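Local coordinates for protein putative Acetyltransferase (Lactobacillus plantarum WCFS1, PDB 3EFA) that probably transfers an acetyl group from acetyl-coenzyme A to an amine of unknown identity, as a putative N-acetyltransferase of the GNAT superfamily, at residues Lys5-Ala10 with Val50-Pro55; Tyr19-Ala24 with Ile59-Leu64; Gln23-Glu28 with Arg76-Lys81; Met72-Val77 with Gly108-Glu113. All coordinates share one frame; numbering follows the deposited sequence.

Interaction 1 (Lys5-Ala10 with Val50-Pro55). With FMT (formic acid), chain E.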
# COMPACT_ATOMS: atom_id res chain seq x y z
N LYS A 5 30.74 5.93 -11.84
CA LYS A 5 29.84 7.08 -12.03
C LYS A 5 28.35 6.72 -11.99
O LYS A 5 27.94 5.65 -12.46
CB LYS A 5 30.16 7.77 -13.36
CG LYS A 5 29.57 9.15 -13.49
CD LYS A 5 29.86 9.72 -14.88
CE LYS A 5 29.49 11.20 -14.97
NZ LYS A 5 29.55 11.68 -16.39
N ILE A 6 27.54 7.63 -11.45
CA ILE A 6 26.08 7.45 -11.40
C ILE A 6 25.35 8.56 -12.17
O ILE A 6 25.65 9.74 -12.00
CB ILE A 6 25.57 7.45 -9.93
CG1 ILE A 6 26.11 6.22 -9.18
CG2 ILE A 6 24.04 7.50 -9.88
CD1 ILE A 6 25.96 6.30 -7.64
N ILE A 7 24.37 8.18 -12.99
CA ILE A 7 23.65 9.13 -13.84
C ILE A 7 22.12 9.04 -13.69
O ILE A 7 21.54 7.96 -13.76
CB ILE A 7 24.05 8.96 -15.35
CG1 ILE A 7 25.53 9.30 -15.54
CG2 ILE A 7 23.16 9.81 -16.29
CD1 ILE A 7 25.99 9.22 -16.97
N PHE A 8 21.48 10.19 -13.49
CA PHE A 8 20.02 10.30 -13.41
C PHE A 8 19.52 11.13 -14.59
O PHE A 8 19.75 12.34 -14.62
CB PHE A 8 19.58 11.02 -12.12
CG PHE A 8 19.95 10.31 -10.84
CD1 PHE A 8 19.15 9.29 -10.34
CD2 PHE A 8 21.08 10.69 -10.11
CE1 PHE A 8 19.49 8.63 -9.14
CE2 PHE A 8 21.43 10.05 -8.92
CZ PHE A 8 20.63 9.01 -8.43
N SER A 9 18.81 10.53 -15.54
CA SER A 9 18.33 11.29 -16.71
C SER A 9 17.50 10.48 -17.71
O SER A 9 17.48 9.25 -17.66
CB SER A 9 19.51 11.96 -17.45
OG SER A 9 20.11 11.08 -18.38
N ALA A 10 16.86 11.20 -18.64
CA ALA A 10 16.04 10.59 -19.68
C ALA A 10 16.71 10.55 -21.07
O ALA A 10 16.02 10.40 -22.08
CB ALA A 10 14.70 11.32 -19.78
N VAL A 50 21.23 5.03 -13.42
CA VAL A 50 22.20 4.01 -13.85
C VAL A 50 23.59 4.19 -13.22
O VAL A 50 24.15 5.30 -13.25
CB VAL A 50 22.33 3.97 -15.42
CG1 VAL A 50 23.32 2.89 -15.87
CG2 VAL A 50 20.99 3.76 -16.08
N LEU A 51 24.15 3.11 -12.67
CA LEU A 51 25.53 3.11 -12.13
C LEU A 51 26.53 2.47 -13.12
O LEU A 51 26.36 1.32 -13.54
CB LEU A 51 25.59 2.42 -10.75
CG LEU A 51 26.89 2.52 -9.91
CD1 LEU A 51 26.64 2.44 -8.39
CD2 LEU A 51 28.00 1.51 -10.34
N TYR A 52 27.56 3.22 -13.47
CA TYR A 52 28.59 2.80 -14.44
C TYR A 52 29.96 2.58 -13.76
O TYR A 52 30.44 3.43 -12.99
CB TYR A 52 28.77 3.87 -15.51
CG TYR A 52 27.55 4.21 -16.36
CD1 TYR A 52 27.39 3.66 -17.63
CD2 TYR A 52 26.58 5.11 -15.90
CE1 TYR A 52 26.28 3.98 -18.42
CE2 TYR A 52 25.46 5.44 -16.68
CZ TYR A 52 25.32 4.87 -17.94
OH TYR A 52 24.22 5.18 -18.74
N LEU A 53 30.61 1.45 -14.04
CA LEU A 53 32.00 1.29 -13.60
C LEU A 53 32.90 2.02 -14.58
O LEU A 53 33.85 2.69 -14.19
CB LEU A 53 32.41 -0.18 -13.52
CG LEU A 53 31.85 -0.97 -12.35
CD1 LEU A 53 32.62 -2.27 -12.21
CD2 LEU A 53 31.93 -0.16 -11.07
N GLN A 54 32.59 1.86 -15.86
CA GLN A 54 33.24 2.62 -16.91
C GLN A 54 32.12 3.16 -17.79
O GLN A 54 30.96 2.76 -17.63
CB GLN A 54 34.16 1.72 -17.73
CG GLN A 54 35.07 0.81 -16.92
CD GLN A 54 35.72 -0.25 -17.78
OE1 GLN A 54 35.58 -0.26 -19.01
NE2 GLN A 54 36.43 -1.18 -17.13
N PRO A 55 32.47 4.07 -18.71
CA PRO A 55 31.50 4.71 -19.62
C PRO A 55 30.85 3.70 -20.56
O PRO A 55 29.75 3.96 -21.07
CB PRO A 55 32.37 5.69 -20.42
CG PRO A 55 33.56 5.96 -19.52
CD PRO A 55 33.81 4.68 -18.78
C FMT E . 28.94 9.17 -9.03
O1 FMT E . 29.22 9.26 -7.82
O2 FMT E . 28.44 10.06 -9.71
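K5, I7 and Y52 lie on one face of the antiparallel pair formed by strands 5-9 and 48-52, at the edge of the mixed sheet of the GNAT fold. K5 and Y52 make a hydrogen-bonded pair with both rungs short: K5 N reaches Y52 O at 2.8 Å, and Y52 N reaches K5 O at 2.7 Å. I7 and V50 repeat the pattern two residues on. In Y52, chi1 of -61° sets CG beside the backbone N; K5 O lies at the ring's edge, in its plane, and I7 CD1 packs against Y52 CE2 at 3.8 Å. One ring face is backed by CG1 of V50. Tyrosine suits the place because it spends its carbon surface on the sheet while its hydroxyl bonds N14 of helix 12-29. Lysine suits the strand end: its aliphatic root lies beside the pair and its extended chain carries the ammonium away. On the other face I6 and L51 meet at a non-hydrogen-bonded pair, I6 CG1 resting 3.9 Å from L51 CG, and I6 also touches L92 of helix 88-102. An alanine at I6 would lack CG1, CG2 and CD1 and would probably leave a gap beside L51 CG and CD1. The outward-turned I6 N donates to O2 of a formic acid molecule, probably from the crystallisation liquor, at 3.1 Å.

Interaction 2 (Tyr19-Ala24 with Ile59-Leu64)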
# COMPACT_ATOMS: atom_id res chain seq x y z
N TYR A 19 17.46 -0.05 -20.48
CA TYR A 19 16.71 -1.08 -21.21
C TYR A 19 17.55 -2.36 -21.42
O TYR A 19 17.04 -3.47 -21.35
CB TYR A 19 16.23 -0.56 -22.59
CG TYR A 19 15.14 0.50 -22.57
CD1 TYR A 19 14.78 1.14 -21.39
CD2 TYR A 19 14.50 0.89 -23.74
CE1 TYR A 19 13.79 2.12 -21.38
CE2 TYR A 19 13.52 1.88 -23.73
CZ TYR A 19 13.17 2.49 -22.55
OH TYR A 19 12.19 3.47 -22.53
N ALA A 20 18.84 -2.18 -21.69
CA ALA A 20 19.72 -3.31 -21.96
C ALA A 20 19.86 -4.19 -20.72
O ALA A 20 19.81 -5.42 -20.84
CB ALA A 20 21.14 -2.83 -22.48
N LEU A 21 20.04 -3.57 -19.56
CA LEU A 21 20.07 -4.33 -18.29
C LEU A 21 18.76 -5.09 -18.05
O LEU A 21 18.79 -6.29 -17.77
CB LEU A 21 20.43 -3.42 -17.10
CG LEU A 21 21.88 -2.88 -17.09
CD1 LEU A 21 22.15 -1.92 -15.92
CD2 LEU A 21 22.90 -4.01 -17.08
N ARG A 22 17.62 -4.42 -18.21
CA ARG A 22 16.32 -5.04 -17.96
C ARG A 22 15.99 -6.17 -18.97
O ARG A 22 15.42 -7.20 -18.59
CB ARG A 22 15.19 -4.00 -17.91
CG ARG A 22 15.38 -2.88 -16.83
CD ARG A 22 14.50 -1.64 -17.10
NE ARG A 22 13.11 -1.99 -17.39
CZ ARG A 22 12.18 -1.16 -17.86
NH1 ARG A 22 12.47 0.12 -18.12
NH2 ARG A 22 10.95 -1.61 -18.09
N GLN A 23 16.38 -5.99 -20.23
CA GLN A 23 16.16 -7.03 -21.25
C GLN A 23 16.96 -8.29 -20.90
O GLN A 23 16.46 -9.41 -21.02
CB GLN A 23 16.53 -6.51 -22.66
CG GLN A 23 16.66 -7.58 -23.78
CD GLN A 23 15.31 -8.12 -24.30
OE1 GLN A 23 14.27 -7.46 -24.19
NE2 GLN A 23 15.34 -9.32 -24.86
N ALA A 24 18.19 -8.10 -20.45
CA ALA A 24 19.05 -9.24 -20.16
C ALA A 24 18.57 -10.02 -18.94
O ALA A 24 18.54 -11.26 -18.97
CB ALA A 24 20.51 -8.81 -19.99
N ILE A 59 26.18 -1.29 -14.82
CA ILE A 59 26.06 -2.55 -14.06
C ILE A 59 24.81 -2.71 -13.18
O ILE A 59 24.41 -3.84 -12.84
CB ILE A 59 27.32 -2.86 -13.21
CG1 ILE A 59 27.51 -1.83 -12.10
CG2 ILE A 59 28.57 -2.97 -14.09
CD1 ILE A 59 28.46 -2.30 -10.99
N THR A 60 24.18 -1.60 -12.79
CA THR A 60 22.95 -1.69 -12.01
C THR A 60 22.05 -0.49 -12.33
O THR A 60 22.55 0.57 -12.75
CB THR A 60 23.26 -1.87 -10.48
OG1 THR A 60 22.07 -2.23 -9.77
CG2 THR A 60 23.88 -0.60 -9.88
N THR A 61 20.73 -0.67 -12.18
CA THR A 61 19.76 0.36 -12.59
C THR A 61 18.45 0.32 -11.79
O THR A 61 18.08 -0.70 -11.23
CB THR A 61 19.40 0.24 -14.12
OG1 THR A 61 18.52 1.31 -14.50
CG2 THR A 61 18.69 -1.08 -14.41
N LEU A 62 17.77 1.46 -11.75
CA LEU A 62 16.38 1.52 -11.27
C LEU A 62 15.58 2.61 -12.03
O LEU A 62 16.16 3.52 -12.63
CB LEU A 62 16.33 1.73 -9.75
CG LEU A 62 16.84 3.02 -9.10
CD1 LEU A 62 15.85 4.18 -9.23
CD2 LEU A 62 17.17 2.78 -7.62
N ARG A 63 14.25 2.49 -12.01
CA ARG A 63 13.39 3.44 -12.71
C ARG A 63 12.74 4.43 -11.73
O ARG A 63 12.17 4.02 -10.70
CB ARG A 63 12.32 2.70 -13.54
CG ARG A 63 11.40 3.63 -14.40
CD ARG A 63 10.50 2.86 -15.39
NE ARG A 63 9.33 2.25 -14.75
CZ ARG A 63 8.34 1.62 -15.39
NH1 ARG A 63 8.36 1.50 -16.73
NH2 ARG A 63 7.32 1.11 -14.70
N LEU A 64 12.81 5.72 -12.04
CA LEU A 64 12.18 6.72 -11.18
C LEU A 64 10.68 6.89 -11.50
O LEU A 64 10.33 7.24 -12.63
CB LEU A 64 12.96 8.04 -11.23
CG LEU A 64 14.40 7.80 -10.71
CD1 LEU A 64 15.47 8.49 -11.52
CD2 LEU A 64 14.54 8.12 -9.21
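R22 of helix 12-29 and R63 of strand 57-66 meet at one acid: R22 NH1 and R63 NH1 both form salt bridges to D42 OD1, so that one carboxylate oxygen ties the two elements together. The guanidinium groups are also close, with R22 NH2 4.3 Å from R63 NH1, and their mutual repulsion is probably offset by the acids around them: E37 takes R22 NE, while D39 and E65 take R63 NH1 and NE. Arginine fits both positions because its several N-H groups can serve more than one acid at once. Below this charged layer the contact turns apolar. In the GNAT fold the first long helix packs across the sheet, and here its axis runs at 99° to that of the strand, 8.6 Å away at the closest. L21 has its CB turned toward the strand. Its CD1 lies 3.7 Å from T60 N, touching the backbone itself, and 3.9 Å from T61 CG2. The same T61 methyl also sits 4.0 Å from L21 CB, so it nestles against the root of the leucine as well as its tip. T61 can offer this methyl because OG1 is anti to the backbone N (chi1 -176°), where it bonds the A49 carbonyl of the adjacent strand 48-52. Threonine thus presents carbon to the helix and oxygen to the sheet. R22 adds the methylene CG, 4.5 Å from T61 CG2.

Interaction 3 (Gln23-Glu28 with Arg76-Lys81); sequences QAVFVE and RVCTRK. With FMT (formic acid), chain C.
Helix 12-29 of the GNAT fold lies across the sheet, and its last turns rest on the C-terminal part of strand 71-79 at 112° between the axes. V25 and F26 point down at the strand, and C78 points up between them. F26 makes the largest share of the contact: its CZ is 3.4 Å from V77 O, and its CE2 is 3.9 Å from C78 CB. The R76 carbonyl carbon stands at the ring edge. C78 SG lies between its own backbone N and carbonyl carbon (chi1 68°), which brings it toward the aromatic ring as a sulfur-aromatic contact, 4.9 Å from the ring centroid and oblique to its normal. V25 CG1 touches C78 CB at 4.1 Å, while V25 CG2 approaches T79 O. The helix is wider here: E28 N bonds Q23 O at 3.1 Å in a pi-type turn, and Q23 NE2 spans the same turn to E28 OE1 at 2.9 Å. Cysteine suits its buried place, being small and polarisable, and its sulfur also packs on R22. With a ring, a thiol and branched methyls as the meeting groups, cohesion across the two segments probably rests on dispersion and shape more than on directional polar bonds.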
# COMPACT_ATOMS: atom_id res chain seq x y z
N GLN A 23 16.38 -5.99 -20.23
CA GLN A 23 16.16 -7.03 -21.25
C GLN A 23 16.96 -8.29 -20.90
O GLN A 23 16.46 -9.41 -21.02
CB GLN A 23 16.53 -6.51 -22.66
CG GLN A 23 16.66 -7.58 -23.78
CD GLN A 23 15.31 -8.12 -24.30
OE1 GLN A 23 14.27 -7.46 -24.19
NE2 GLN A 23 15.34 -9.32 -24.86
N ALA A 24 18.19 -8.10 -20.45
CA ALA A 24 19.05 -9.24 -20.16
C ALA A 24 18.57 -10.02 -18.94
O ALA A 24 18.54 -11.26 -18.97
CB ALA A 24 20.51 -8.81 -19.99
N VAL A 25 18.18 -9.30 -17.88
CA VAL A 25 17.81 -9.91 -16.59
C VAL A 25 16.36 -10.42 -16.51
O VAL A 25 16.12 -11.59 -16.22
CB VAL A 25 18.06 -8.93 -15.40
CG1 VAL A 25 17.53 -9.50 -14.10
CG2 VAL A 25 19.56 -8.61 -15.26
N PHE A 26 15.39 -9.54 -16.75
CA PHE A 26 13.97 -9.90 -16.61
C PHE A 26 13.45 -10.75 -17.77
O PHE A 26 12.82 -11.78 -17.55
CB PHE A 26 13.09 -8.65 -16.45
CG PHE A 26 13.30 -7.89 -15.16
CD1 PHE A 26 12.98 -8.46 -13.93
CD2 PHE A 26 13.80 -6.59 -15.19
CE1 PHE A 26 13.18 -7.76 -12.73
CE2 PHE A 26 13.99 -5.87 -14.00
CZ PHE A 26 13.68 -6.46 -12.76
N VAL A 27 13.71 -10.31 -19.01
CA VAL A 27 13.18 -11.00 -20.19
C VAL A 27 13.94 -12.29 -20.52
O VAL A 27 13.35 -13.36 -20.62
CB VAL A 27 13.11 -10.05 -21.44
CG1 VAL A 27 12.56 -10.79 -22.67
CG2 VAL A 27 12.26 -8.84 -21.15
N GLU A 28 15.26 -12.20 -20.68
CA GLU A 28 16.02 -13.36 -21.15
C GLU A 28 16.40 -14.35 -20.05
O GLU A 28 16.20 -15.56 -20.20
CB GLU A 28 17.25 -12.91 -21.95
CG GLU A 28 16.85 -12.32 -23.32
CD GLU A 28 18.02 -11.77 -24.12
OE1 GLU A 28 17.80 -10.80 -24.86
OE2 GLU A 28 19.14 -12.31 -24.02
N ARG A 76 11.61 -1.18 -11.41
CA ARG A 76 12.43 -1.93 -12.38
C ARG A 76 13.92 -2.05 -11.97
O ARG A 76 14.85 -1.69 -12.73
CB ARG A 76 12.26 -1.35 -13.80
CG ARG A 76 10.79 -1.31 -14.29
CD ARG A 76 10.14 -2.69 -14.23
NE ARG A 76 9.01 -2.89 -15.15
CZ ARG A 76 7.71 -2.75 -14.85
NH1 ARG A 76 7.33 -2.37 -13.62
NH2 ARG A 76 6.78 -2.98 -15.78
N VAL A 77 14.11 -2.59 -10.77
CA VAL A 77 15.40 -2.69 -10.08
C VAL A 77 16.18 -3.96 -10.47
O VAL A 77 15.67 -5.06 -10.32
CB VAL A 77 15.17 -2.73 -8.56
CG1 VAL A 77 16.50 -2.62 -7.80
CG2 VAL A 77 14.18 -1.63 -8.13
N CYS A 78 17.41 -3.81 -10.96
CA CYS A 78 18.20 -4.99 -11.35
C CYS A 78 19.70 -4.72 -11.53
O CYS A 78 20.13 -3.58 -11.71
CB CYS A 78 17.60 -5.67 -12.60
SG CYS A 78 17.71 -4.75 -14.17
N THR A 79 20.48 -5.80 -11.49
CA THR A 79 21.94 -5.71 -11.54
C THR A 79 22.51 -6.75 -12.51
O THR A 79 22.07 -7.90 -12.52
CB THR A 79 22.55 -5.96 -10.13
OG1 THR A 79 22.15 -4.92 -9.24
CG2 THR A 79 24.08 -6.04 -10.18
N ARG A 80 23.49 -6.34 -13.31
CA ARG A 80 24.17 -7.25 -14.23
C ARG A 80 24.69 -8.47 -13.46
O ARG A 80 25.25 -8.34 -12.35
CB ARG A 80 25.33 -6.54 -14.96
CG ARG A 80 25.89 -7.32 -16.15
CD ARG A 80 27.11 -6.66 -16.79
NE ARG A 80 26.82 -5.39 -17.44
CZ ARG A 80 26.92 -5.15 -18.76
NH1 ARG A 80 27.32 -6.10 -19.60
NH2 ARG A 80 26.63 -3.95 -19.23
N LYS A 81 24.50 -9.66 -14.05
CA LYS A 81 24.73 -10.92 -13.35
C LYS A 81 26.12 -11.07 -12.73
O LYS A 81 26.25 -11.49 -11.57
CB LYS A 81 24.43 -12.11 -14.25
CG LYS A 81 24.12 -13.37 -13.46
CD LYS A 81 24.29 -14.63 -14.29
CE LYS A 81 24.07 -15.87 -13.44
NZ LYS A 81 24.47 -17.12 -14.15
C FMT C . 22.89 -6.31 -6.23
O1 FMT C . 23.67 -5.37 -6.40
O2 FMT C . 23.24 -7.49 -6.14

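Interaction 4 (Met72-Val77 with Gly108-Glu113); sequences MRFGRV and GEIHGE. With FMT (formic acid), chain B.
R73 reaches over to E109 and H111 along most of its side chain. CB starts 3.7 Å from E109 OE1, CG passes the backbone E109 O at 3.6 Å, and CD again lies near OE1. The chain then bends at chi3 (-57°), bringing NE within 2.6 Å of E109 OE1. NH2 holds the same oxygen at 2.7 Å, a side-on salt bridge in which NE takes the anti lone pair and NH2 approaches from the syn side, out of the carboxylate plane. CZ and NH2 lie under H111, whose CE1 stands 3.3 Å above the guanidinium plane, the two planes inclined by 34°. At the tip NH2 donates to O1 of a formic acid molecule at 3.2 Å, and NH1 bonds it weakly. A leucine in place of R73 would probably leave E109 OE1 without either cationic donor and H111 without the flat group it rests on. Strands 71-79 and 107-113 are the parallel pair of a beta-alpha-beta crossover through helix 88-102. Only their first residues pair closely, F74 N bonding E109 O at 3.1 Å. The strands then diverge, as at the splayed centre of GNAT sheets, and a water bridges the opening, donating to F74 O at 2.6 Å and accepting from H111 N. G108 fits beside F74 because a CB there would crowd the ring. H143 engages E109 OE2, and T128 of the second subunit packs on R73.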
# COMPACT_ATOMS: atom_id res chain seq x y z
N MSE A 72 8.02 9.04 -3.64
CA MSE A 72 8.77 8.53 -4.79
C MSE A 72 8.83 7.02 -4.78
O MSE A 72 9.27 6.41 -3.81
CB MSE A 72 10.20 9.07 -4.80
CG MSE A 72 11.08 8.40 -5.86
SE MSE A 72 10.64 8.86 -7.73
CE MSE A 72 10.96 10.80 -7.56
N ARG A 73 8.37 6.40 -5.87
CA ARG A 73 8.53 4.95 -6.01
C ARG A 73 9.75 4.64 -6.88
O ARG A 73 9.94 5.24 -7.95
CB ARG A 73 7.25 4.30 -6.55
CG ARG A 73 7.37 2.78 -6.78
CD ARG A 73 6.14 2.23 -7.51
NE ARG A 73 4.93 2.53 -6.76
CZ ARG A 73 3.69 2.35 -7.20
NH1 ARG A 73 3.46 1.88 -8.42
NH2 ARG A 73 2.67 2.66 -6.41
N PHE A 74 10.60 3.73 -6.39
CA PHE A 74 11.75 3.24 -7.16
C PHE A 74 11.41 1.86 -7.75
O PHE A 74 11.15 0.92 -7.00
CB PHE A 74 12.98 3.11 -6.26
CG PHE A 74 13.31 4.34 -5.45
CD1 PHE A 74 13.93 5.44 -6.06
CD2 PHE A 74 13.02 4.40 -4.09
CE1 PHE A 74 14.25 6.58 -5.31
CE2 PHE A 74 13.33 5.54 -3.33
CZ PHE A 74 13.95 6.63 -3.94
N GLY A 75 11.41 1.74 -9.08
CA GLY A 75 11.06 0.48 -9.72
C GLY A 75 12.04 -0.09 -10.75
O GLY A 75 13.15 0.44 -10.96
N ARG A 76 11.61 -1.18 -11.41
CA ARG A 76 12.43 -1.93 -12.38
C ARG A 76 13.92 -2.05 -11.97
O ARG A 76 14.85 -1.69 -12.73
CB ARG A 76 12.26 -1.35 -13.80
CG ARG A 76 10.79 -1.31 -14.29
CD ARG A 76 10.14 -2.69 -14.23
NE ARG A 76 9.01 -2.89 -15.15
CZ ARG A 76 7.71 -2.75 -14.85
NH1 ARG A 76 7.33 -2.37 -13.62
NH2 ARG A 76 6.78 -2.98 -15.78
N VAL A 77 14.11 -2.59 -10.77
CA VAL A 77 15.40 -2.69 -10.08
C VAL A 77 16.18 -3.96 -10.47
O VAL A 77 15.67 -5.06 -10.32
CB VAL A 77 15.17 -2.73 -8.56
CG1 VAL A 77 16.50 -2.62 -7.80
CG2 VAL A 77 14.18 -1.63 -8.13
N GLY A 108 10.16 7.23 0.49
CA GLY A 108 10.49 6.23 -0.52
C GLY A 108 9.43 5.14 -0.52
O GLY A 108 8.81 4.86 0.52
N GLU A 109 9.24 4.52 -1.68
CA GLU A 109 8.23 3.48 -1.83
C GLU A 109 8.77 2.35 -2.71
O GLU A 109 9.33 2.60 -3.80
CB GLU A 109 6.94 4.06 -2.43
CG GLU A 109 5.83 3.03 -2.75
CD GLU A 109 4.53 3.66 -3.26
OE1 GLU A 109 4.30 3.68 -4.49
OE2 GLU A 109 3.73 4.14 -2.42
N ILE A 110 8.59 1.11 -2.24
CA ILE A 110 9.05 -0.07 -2.98
C ILE A 110 7.94 -1.12 -3.08
O ILE A 110 7.30 -1.42 -2.06
CB ILE A 110 10.25 -0.76 -2.27
CG1 ILE A 110 11.44 0.19 -2.16
CG2 ILE A 110 10.61 -2.11 -2.95
CD1 ILE A 110 12.12 0.50 -3.47
N HIS A 111 7.72 -1.68 -4.27
CA HIS A 111 6.85 -2.87 -4.38
C HIS A 111 7.75 -4.08 -4.65
O HIS A 111 7.94 -4.48 -5.79
CB HIS A 111 5.79 -2.74 -5.50
CG HIS A 111 4.72 -1.73 -5.22
ND1 HIS A 111 3.63 -1.55 -6.06
CD2 HIS A 111 4.55 -0.84 -4.21
CE1 HIS A 111 2.85 -0.60 -5.57
NE2 HIS A 111 3.39 -0.15 -4.45
N GLY A 112 8.32 -4.67 -3.60
CA GLY A 112 9.35 -5.68 -3.79
C GLY A 112 8.87 -7.12 -3.77
O GLY A 112 7.76 -7.43 -3.32
N GLU A 113 9.72 -8.01 -4.27
CA GLU A 113 9.44 -9.45 -4.22
C GLU A 113 9.57 -9.87 -2.77
O GLU A 113 10.40 -9.31 -2.04
CB GLU A 113 10.40 -10.23 -5.13
CG GLU A 113 10.32 -9.81 -6.60
CD GLU A 113 11.20 -10.65 -7.53
OE1 GLU A 113 11.93 -10.06 -8.36
OE2 GLU A 113 11.14 -11.90 -7.45
C FMT B . -0.30 1.05 -8.33
O1 FMT B . 0.06 2.21 -8.19
O2 FMT B . 0.35 0.09 -7.92
O HOH W 1 9.29 -0.93 -6.69

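Overall arrangement
All four contacts rest on one mixed sheet. Interactions 1 and 2, with centres 11 Å apart, join directly, L51 O lying 2.9 Å from I59 N. Interactions 2 and 3 have centres 6 Å apart and share helix 12-29; T60 OG1 lies 2.7 Å from T79 OG1 on the sheet face turned away from that helix. Interaction 4 connects to interaction 2 where R63 N meets G75 O at 2.6 Å, and to interaction 3 through the shared R76 and V77. The formic acid near T79 also bonds G85 N and G89 N, in the loop and first turn of helix 88-102, which in GNAT relatives bind the coenzyme A pyrophosphate, and so probably marks the cofactor site.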